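Local coordinates for transcriptional regulators (LACI-FAMILY TRANSCRIPTIONAL REGULATORY PROTEIN) (Corynebacterium glutamicum, PDB 3GYB), which probably acts as a LacI-family transcription factor that binds cis-regulatory DNA, and binds a magnesium ion, at residues R4-S16 with L31-L44. Residues are numbered along the deposited sequence; the frame is centred on the assembly and turned at random.
Sequences RTQLIAVLIDDYS and LTPKGYRLSVIDSL
Ile8 and Leu38 lie side by side and point the same way, with Ile8 CB 3.5 Å from Leu38 CD2. They belong to neighbouring parallel strands, 7-12 and 37-41. Helix 21-31 joins these strands in a beta-alpha-beta unit of the periplasmic-binding-protein-like fold. The backbone ladder runs without a break from Arg37 N on Gln6 O to Ile12 N on Ile41 O.

The tight part is the middle. Ile8, Val10, Leu38 and Val40 fill one face, where helix 21-31 packs on Leu38 and Val40. Leu11 and Ile41 pack on the other face, CG to CB 4.0 Å, which helix 52-57 covers. Ile12 has CG1 between its backbone N and carbonyl carbon (chi1 61°). It crosses Val40 at about a right angle, CG1 to CG1 3.7 Å. The Tyr15 and Val40 side chains come from opposite directions and meet through the Tyr15 hydroxyl end and Val40 CG1. Ile12 CD1 covers one face of the Tyr15 ring. Tyr15 OH is buried and has no polar partner in the model.

The Arg4 end is looser and more exposed. Arg4 NH2 lies at the edge of the Tyr36 ring, 2.5 Å from Tyr36 OH; the bond is very short and bent, so its detail is doubtful. The guanidinium and ring planes are 81° apart. Arg4 NE pairs with Asp62. Water 1 sits over the centre of one face of the Tyr36 ring and accepts from Gln6 NE2.

Strand 37-41 is outermost within its own chain, but the second subunit, another copy of the protein, makes backbone hydrogen bonds to Leu38 and Val40. At the far end, Ser43 OG (2.8 Å) and Ser43 N (3.2 Å) reach Asp13 O from opposite faces of its carbonyl plane.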
ATOM      1  N   ARG A   4     -23.353 -21.971  -8.859  1.00 38.64           N
ATOM      2  CA  ARG A   4     -22.435 -20.800  -8.743  1.00 38.63           C
ATOM      3  C   ARG A   4     -21.648 -20.865  -7.437  1.00 36.56           C
ATOM      4  O   ARG A   4     -22.026 -21.574  -6.503  1.00 36.90           O
ATOM      5  CB  ARG A   4     -23.239 -19.503  -8.810  1.00 41.39           C
ATOM      6  CG  ARG A   4     -24.104 -19.234  -7.590  1.00 45.50           C
ATOM      7  CD  ARG A   4     -24.953 -17.992  -7.803  1.00 47.91           C
ATOM      8  NE  ARG A   4     -24.201 -16.951  -8.496  1.00 50.57           N
ATOM      9  CZ  ARG A   4     -24.679 -15.747  -8.792  1.00 51.58           C
ATOM     10  NH1 ARG A   4     -25.919 -15.418  -8.451  1.00 52.51           N
ATOM     11  NH2 ARG A   4     -23.920 -14.877  -9.445  1.00 51.14           N
ATOM     12  N   THR A   5     -20.555 -20.113  -7.375  1.00 33.24           N
ATOM     13  CA  THR A   5     -19.704 -20.094  -6.192  1.00 29.81           C
ATOM     14  C   THR A   5     -19.840 -18.814  -5.370  1.00 27.89           C
ATOM     15  O   THR A   5     -19.360 -18.749  -4.238  1.00 27.52           O
ATOM     16  CB  THR A   5     -18.228 -20.258  -6.591  1.00 29.23           C
ATOM     17  OG1 THR A   5     -17.843 -19.172  -7.444  1.00 25.82           O
ATOM     18  CG2 THR A   5     -18.024 -21.572  -7.338  1.00 28.96           C
ATOM     19  N   GLN A   6     -20.493 -17.804  -5.940  1.00 26.26           N
ATOM     20  CA  GLN A   6     -20.680 -16.519  -5.270  1.00 25.06           C
ATOM     21  C   GLN A   6     -19.335 -15.840  -5.074  1.00 23.25           C
ATOM     22  O   GLN A   6     -19.186 -14.930  -4.257  1.00 21.19           O
ATOM     23  CB  GLN A   6     -21.354 -16.712  -3.914  1.00 27.83           C
ATOM     24  CG  GLN A   6     -22.795 -17.172  -4.008  1.00 32.22           C
ATOM     25  CD  GLN A   6     -23.465 -17.246  -2.652  1.00 34.03           C
ATOM     26  OE1 GLN A   6     -23.097 -18.065  -1.810  1.00 36.79           O
ATOM     27  NE2 GLN A   6     -24.450 -16.382  -2.431  1.00 34.70           N
ATOM     28  N   LEU A   7     -18.356 -16.298  -5.840  1.00 21.68           N
ATOM     29  CA  LEU A   7     -17.013 -15.762  -5.770  1.00 19.65           C
ATOM     30  C   LEU A   7     -16.729 -14.807  -6.919  1.00 18.56           C
ATOM     31  O   LEU A   7     -17.104 -15.064  -8.064  1.00 18.48           O
ATOM     32  CB  LEU A   7     -16.010 -16.910  -5.800  1.00 22.34           C
ATOM     33  CG  LEU A   7     -15.803 -17.723  -4.521  1.00 23.91           C
ATOM     34  CD1 LEU A   7     -14.975 -18.973  -4.833  1.00 25.52           C
ATOM     35  CD2 LEU A   7     -15.114 -16.855  -3.472  1.00 25.63           C
ATOM     36  N   ILE A   8     -16.085 -13.690  -6.598  1.00 16.19           N
ATOM     37  CA  ILE A   8     -15.713 -12.704  -7.600  1.00 14.18           C
ATOM     38  C   ILE A   8     -14.208 -12.527  -7.478  1.00 14.83           C
ATOM     39  O   ILE A   8     -13.705 -12.202  -6.403  1.00 15.81           O
ATOM     40  CB  ILE A   8     -16.398 -11.337  -7.352  1.00 14.31           C
ATOM     41  CG1 ILE A   8     -17.917 -11.480  -7.458  1.00 16.62           C
ATOM     42  CG2 ILE A   8     -15.884 -10.307  -8.353  1.00 13.23           C
ATOM     43  CD1 ILE A   8     -18.406 -11.908  -8.830  1.00 19.62           C
ATOM     44  N   ALA A   9     -13.493 -12.768  -8.571  1.00 15.23           N
ATOM     45  CA  ALA A   9     -12.043 -12.621  -8.582  1.00 14.33           C
ATOM     46  C   ALA A   9     -11.712 -11.184  -8.965  1.00 14.44           C
ATOM     47  O   ALA A   9     -12.297 -10.635  -9.896  1.00 14.50           O
ATOM     48  CB  ALA A   9     -11.425 -13.589  -9.589  1.00 14.41           C
ATOM     49  N   VAL A  10     -10.782 -10.575  -8.240  1.00 12.90           N
ATOM     50  CA  VAL A  10     -10.382  -9.209  -8.526  1.00 14.06           C
ATOM     51  C   VAL A  10      -8.899  -9.210  -8.876  1.00 13.74           C
ATOM     52  O   VAL A  10      -8.061  -9.593  -8.058  1.00 15.11           O
ATOM     53  CB  VAL A  10     -10.631  -8.294  -7.307  1.00 13.71           C
ATOM     54  CG1 VAL A  10     -10.266  -6.857  -7.652  1.00 13.03           C
ATOM     55  CG2 VAL A  10     -12.095  -8.383  -6.886  1.00 13.20           C
ATOM     56  N   LEU A  11      -8.575  -8.788 -10.095  1.00 14.69           N
ATOM     57  CA  LEU A  11      -7.187  -8.765 -10.540  1.00 15.04           C
ATOM     58  C   LEU A  11      -6.539  -7.389 -10.467  1.00 14.57           C
ATOM     59  O   LEU A  11      -7.040  -6.426 -11.047  1.00 14.01           O
ATOM     60  CB  LEU A  11      -7.084  -9.292 -11.978  1.00 16.24           C
ATOM     61  CG  LEU A  11      -7.156 -10.808 -12.186  1.00 17.80           C
ATOM     62  CD1 LEU A  11      -8.498 -11.359 -11.718  1.00 18.13           C
ATOM     63  CD2 LEU A  11      -6.944 -11.105 -13.658  1.00 19.67           C
ATOM     64  N   ILE A  12      -5.426  -7.297  -9.743  1.00 14.02           N
ATOM     65  CA  ILE A  12      -4.695  -6.040  -9.639  1.00 14.82           C
ATOM     66  C   ILE A  12      -3.253  -6.339 -10.013  1.00 15.31           C
ATOM     67  O   ILE A  12      -2.858  -7.503 -10.079  1.00 15.12           O
ATOM     68  CB  ILE A  12      -4.733  -5.451  -8.216  1.00 16.32           C
ATOM     69  CG1 ILE A  12      -4.085  -6.427  -7.236  1.00 17.18           C
ATOM     70  CG2 ILE A  12      -6.174  -5.142  -7.825  1.00 16.24           C
ATOM     71  CD1 ILE A  12      -3.802  -5.816  -5.874  1.00 20.61           C
ATOM     72  N   ASP A  13      -2.460  -5.304 -10.259  1.00 14.88           N
ATOM     73  CA  ASP A  13      -1.078  -5.529 -10.648  1.00 16.65           C
ATOM     74  C   ASP A  13      -0.072  -5.715  -9.530  1.00 16.16           C
ATOM     75  O   ASP A  13       0.679  -6.687  -9.524  1.00 17.79           O
ATOM     76  CB  ASP A  13      -0.566  -4.383 -11.525  1.00 18.40           C
ATOM     77  CG  ASP A  13      -1.108  -4.434 -12.928  1.00 19.38           C
ATOM     78  OD1 ASP A  13      -1.039  -5.515 -13.544  1.00 22.49           O
ATOM     79  OD2 ASP A  13      -1.595  -3.394 -13.411  1.00 21.99           O
ATOM     80  N   ASP A  14      -0.073  -4.789  -8.580  1.00 16.31           N
ATOM     81  CA  ASP A  14       0.935  -4.802  -7.527  1.00 15.96           C
ATOM     82  C   ASP A  14       0.408  -4.297  -6.182  1.00 14.70           C
ATOM     83  O   ASP A  14      -0.135  -3.204  -6.096  1.00 14.73           O
ATOM     84  CB  ASP A  14       2.077  -3.919  -8.043  1.00 14.83           C
ATOM     85  CG  ASP A  14       3.267  -3.859  -7.121  1.00 17.67           C
ATOM     86  OD1 ASP A  14       3.218  -4.421  -6.013  1.00 17.57           O
ATOM     87  OD2 ASP A  14       4.260  -3.222  -7.532  1.00 21.33           O
ATOM     88  N   TYR A  15       0.575  -5.097  -5.133  1.00 14.79           N
ATOM     89  CA  TYR A  15       0.119  -4.704  -3.802  1.00 14.46           C
ATOM     90  C   TYR A  15       0.850  -3.458  -3.297  1.00 13.72           C
ATOM     91  O   TYR A  15       0.361  -2.770  -2.399  1.00 16.19           O
ATOM     92  CB  TYR A  15       0.319  -5.858  -2.811  1.00 15.21           C
ATOM     93  CG  TYR A  15      -0.754  -6.921  -2.896  1.00 19.74           C
ATOM     94  CD1 TYR A  15      -2.060  -6.643  -2.491  1.00 22.01           C
ATOM     95  CD2 TYR A  15      -0.476  -8.189  -3.402  1.00 23.58           C
ATOM     96  CE1 TYR A  15      -3.065  -7.601  -2.588  1.00 23.67           C
ATOM     97  CE2 TYR A  15      -1.479  -9.159  -3.507  1.00 24.39           C
ATOM     98  CZ  TYR A  15      -2.769  -8.852  -3.097  1.00 23.70           C
ATOM     99  OH  TYR A  15      -3.771  -9.787  -3.199  1.00 27.50           O
ATOM    100  N   SER A  16       2.013  -3.176  -3.880  1.00 14.43           N
ATOM    101  CA  SER A  16       2.825  -2.022  -3.489  1.00 16.17           C
ATOM    102  C   SER A  16       2.255  -0.680  -3.949  1.00 16.19           C
ATOM    103  O   SER A  16       2.682   0.376  -3.474  1.00 16.89           O
ATOM    104  CB  SER A  16       4.255  -2.178  -4.023  1.00 16.94           C
ATOM    105  OG  SER A  16       4.904  -3.292  -3.431  1.00 22.14           O
ATOM    106  N   LEU A  31     -21.069  -5.474  -3.648  1.00 16.83           N
ATOM    107  CA  LEU A  31     -21.202  -6.916  -3.847  1.00 17.85           C
ATOM    108  C   LEU A  31     -21.419  -7.825  -2.638  1.00 18.59           C
ATOM    109  O   LEU A  31     -22.233  -8.745  -2.706  1.00 19.45           O
ATOM    110  CB  LEU A  31     -19.995  -7.431  -4.638  1.00 16.38           C
ATOM    111  CG  LEU A  31     -19.810  -6.808  -6.022  1.00 16.24           C
ATOM    112  CD1 LEU A  31     -18.511  -7.298  -6.645  1.00 15.25           C
ATOM    113  CD2 LEU A  31     -20.999  -7.167  -6.900  1.00 16.04           C
ATOM    114  N   THR A  32     -20.712  -7.585  -1.538  1.00 18.78           N
ATOM    115  CA  THR A  32     -20.853  -8.463  -0.380  1.00 20.01           C
ATOM    116  C   THR A  32     -22.234  -8.494   0.276  1.00 21.20           C
ATOM    117  O   THR A  32     -22.662  -9.539   0.765  1.00 23.28           O
ATOM    118  CB  THR A  32     -19.764  -8.176   0.685  1.00 17.14           C
ATOM    119  OG1 THR A  32     -19.852  -6.819   1.135  1.00 19.43           O
ATOM    120  CG2 THR A  32     -18.381  -8.420   0.089  1.00 17.03           C
ATOM    121  N   PRO A  33     -22.951  -7.360   0.300  1.00 23.51           N
ATOM    122  CA  PRO A  33     -24.279  -7.401   0.923  1.00 25.21           C
ATOM    123  C   PRO A  33     -25.203  -8.349   0.156  1.00 26.92           C
ATOM    124  O   PRO A  33     -26.210  -8.823   0.686  1.00 28.53           O
ATOM    125  CB  PRO A  33     -24.745  -5.951   0.831  1.00 25.79           C
ATOM    126  CG  PRO A  33     -23.469  -5.186   0.924  1.00 24.56           C
ATOM    127  CD  PRO A  33     -22.558  -5.971   0.006  1.00 23.49           C
ATOM    128  N   LYS A  34     -24.846  -8.624  -1.094  1.00 26.99           N
ATOM    129  CA  LYS A  34     -25.637  -9.500  -1.949  1.00 27.39           C
ATOM    130  C   LYS A  34     -25.204 -10.962  -1.893  1.00 25.77           C
ATOM    131  O   LYS A  34     -25.714 -11.792  -2.644  1.00 26.43           O
ATOM    132  CB  LYS A  34     -25.591  -9.000  -3.393  1.00 29.18           C
ATOM    133  CG  LYS A  34     -26.295  -7.670  -3.604  1.00 31.90           C
ATOM    134  CD  LYS A  34     -26.149  -7.193  -5.039  1.00 33.75           C
ATOM    135  CE  LYS A  34     -26.952  -5.925  -5.286  1.00 34.76           C
ATOM    136  NZ  LYS A  34     -28.417  -6.155  -5.126  1.00 36.48           N
ATOM    137  N   GLY A  35     -24.258 -11.273  -1.015  1.00 23.67           N
ATOM    138  CA  GLY A  35     -23.813 -12.649  -0.879  1.00 20.60           C
ATOM    139  C   GLY A  35     -22.518 -13.017  -1.573  1.00 20.39           C
ATOM    140  O   GLY A  35     -22.057 -14.148  -1.458  1.00 19.77           O
ATOM    141  N   TYR A  36     -21.921 -12.076  -2.293  1.00 19.00           N
ATOM    142  CA  TYR A  36     -20.671 -12.363  -2.986  1.00 17.39           C
ATOM    143  C   TYR A  36     -19.477 -12.206  -2.059  1.00 16.29           C
ATOM    144  O   TYR A  36     -19.522 -11.444  -1.092  1.00 17.49           O
ATOM    145  CB  TYR A  36     -20.502 -11.432  -4.189  1.00 17.72           C
ATOM    146  CG  TYR A  36     -21.450 -11.739  -5.326  1.00 17.43           C
ATOM    147  CD1 TYR A  36     -21.220 -12.821  -6.176  1.00 19.84           C
ATOM    148  CD2 TYR A  36     -22.597 -10.973  -5.527  1.00 19.37           C
ATOM    149  CE1 TYR A  36     -22.109 -13.134  -7.199  1.00 19.67           C
ATOM    150  CE2 TYR A  36     -23.497 -11.280  -6.547  1.00 20.25           C
ATOM    151  CZ  TYR A  36     -23.246 -12.360  -7.376  1.00 21.58           C
ATOM    152  OH  TYR A  36     -24.140 -12.673  -8.371  1.00 22.92           O
ATOM    153  N   ARG A  37     -18.418 -12.947  -2.365  1.00 14.87           N
ATOM    154  CA  ARG A  37     -17.173 -12.893  -1.608  1.00 15.14           C
ATOM    155  C   ARG A  37     -16.087 -12.587  -2.635  1.00 15.22           C
ATOM    156  O   ARG A  37     -16.173 -13.035  -3.779  1.00 16.38           O
ATOM    157  CB  ARG A  37     -16.913 -14.232  -0.919  1.00 16.10           C
ATOM    158  CG  ARG A  37     -17.895 -14.514   0.209  1.00 17.05           C
ATOM    159  CD  ARG A  37     -17.819 -15.950   0.694  1.00 19.13           C
ATOM    160  NE  ARG A  37     -18.832 -16.220   1.714  1.00 19.76           N
ATOM    161  CZ  ARG A  37     -18.674 -15.994   3.014  1.00 21.11           C
ATOM    162  NH1 ARG A  37     -17.534 -15.494   3.476  1.00 19.82           N
ATOM    163  NH2 ARG A  37     -19.666 -16.253   3.854  1.00 21.25           N
ATOM    164  N   LEU A  38     -15.072 -11.832  -2.229  1.00 13.60           N
ATOM    165  CA  LEU A  38     -14.001 -11.437  -3.140  1.00 12.48           C
ATOM    166  C   LEU A  38     -12.641 -12.023  -2.809  1.00 12.73           C
ATOM    167  O   LEU A  38     -12.306 -12.209  -1.648  1.00 12.60           O
ATOM    168  CB  LEU A  38     -13.855  -9.914  -3.137  1.00 12.63           C
ATOM    169  CG  LEU A  38     -15.117  -9.054  -3.192  1.00 15.16           C
ATOM    170  CD1 LEU A  38     -14.723  -7.586  -3.104  1.00 14.41           C
ATOM    171  CD2 LEU A  38     -15.883  -9.329  -4.472  1.00 15.88           C
ATOM    172  N   SER A  39     -11.858 -12.302  -3.848  1.00 12.50           N
ATOM    173  CA  SER A  39     -10.501 -12.810  -3.672  1.00 12.72           C
ATOM    174  C   SER A  39      -9.640 -12.084  -4.697  1.00 13.34           C
ATOM    175  O   SER A  39     -10.061 -11.875  -5.837  1.00 16.32           O
ATOM    176  CB  SER A  39     -10.436 -14.321  -3.897  1.00 13.63           C
ATOM    177  OG  SER A  39      -9.173 -14.821  -3.480  1.00 18.55           O
ATOM    178  N   VAL A  40      -8.438 -11.693  -4.286  1.00 13.01           N
ATOM    179  CA  VAL A  40      -7.538 -10.949  -5.152  1.00 12.45           C
ATOM    180  C   VAL A  40      -6.412 -11.758  -5.784  1.00 12.31           C
ATOM    181  O   VAL A  40      -5.781 -12.597  -5.140  1.00 12.87           O
ATOM    182  CB  VAL A  40      -6.914  -9.755  -4.380  1.00 12.33           C
ATOM    183  CG1 VAL A  40      -5.919  -9.018  -5.263  1.00 13.30           C
ATOM    184  CG2 VAL A  40      -8.020  -8.798  -3.930  1.00 13.60           C
ATOM    185  N   ILE A  41      -6.178 -11.482  -7.062  1.00 12.06           N
ATOM    186  CA  ILE A  41      -5.124 -12.117  -7.846  1.00 13.72           C
ATOM    187  C   ILE A  41      -4.243 -10.962  -8.321  1.00 13.39           C
ATOM    188  O   ILE A  41      -4.755  -9.978  -8.847  1.00 13.91           O
ATOM    189  CB  ILE A  41      -5.715 -12.836  -9.087  1.00 14.45           C
ATOM    190  CG1 ILE A  41      -6.638 -13.979  -8.653  1.00 17.80           C
ATOM    191  CG2 ILE A  41      -4.590 -13.340  -9.994  1.00 16.26           C
ATOM    192  CD1 ILE A  41      -5.933 -15.146  -7.993  1.00 20.41           C
ATOM    193  N   ASP A  42      -2.929 -11.054  -8.128  1.00 15.23           N
ATOM    194  CA  ASP A  42      -2.061  -9.974  -8.577  1.00 16.50           C
ATOM    195  C   ASP A  42      -1.273 -10.435  -9.804  1.00 18.46           C
ATOM    196  O   ASP A  42      -1.468 -11.552 -10.286  1.00 20.74           O
ATOM    197  CB  ASP A  42      -1.132  -9.515  -7.439  1.00 17.96           C
ATOM    198  CG  ASP A  42       0.094 -10.391  -7.278  1.00 20.13           C
ATOM    199  OD1 ASP A  42       0.055 -11.569  -7.692  1.00 21.02           O
ATOM    200  OD2 ASP A  42       1.099  -9.895  -6.718  1.00 18.60           O
ATOM    201  N   SER A  43      -0.401  -9.583 -10.327  1.00 18.86           N
ATOM    202  CA  SER A  43       0.364  -9.962 -11.509  1.00 21.30           C
ATOM    203  C   SER A  43       1.818 -10.309 -11.210  1.00 22.09           C
ATOM    204  O   SER A  43       2.576 -10.647 -12.121  1.00 24.80           O
ATOM    205  CB  SER A  43       0.323  -8.834 -12.544  1.00 21.59           C
ATOM    206  OG  SER A  43       1.085  -7.722 -12.104  1.00 25.30           O
ATOM    207  N   LEU A  44       2.209 -10.242  -9.942  1.00 22.31           N
ATOM    208  CA  LEU A  44       3.592 -10.526  -9.576  1.00 22.65           C
ATOM    209  C   LEU A  44       3.802 -11.753  -8.695  1.00 21.87           C
ATOM    210  O   LEU A  44       4.879 -12.351  -8.713  1.00 23.61           O
ATOM    211  CB  LEU A  44       4.198  -9.311  -8.868  1.00 24.89           C
ATOM    212  CG  LEU A  44       4.225  -7.983  -9.623  1.00 26.34           C
ATOM    213  CD1 LEU A  44       4.721  -6.880  -8.698  1.00 27.43           C
ATOM    214  CD2 LEU A  44       5.124  -8.107 -10.841  1.00 28.02           C
TER
HETATM  215  O   HOH W   1     -24.566 -14.448  -4.422  1.00 35.42           O
HETATM  216  O   HOH W   2       2.110  -7.516  -5.765  1.00 18.68           O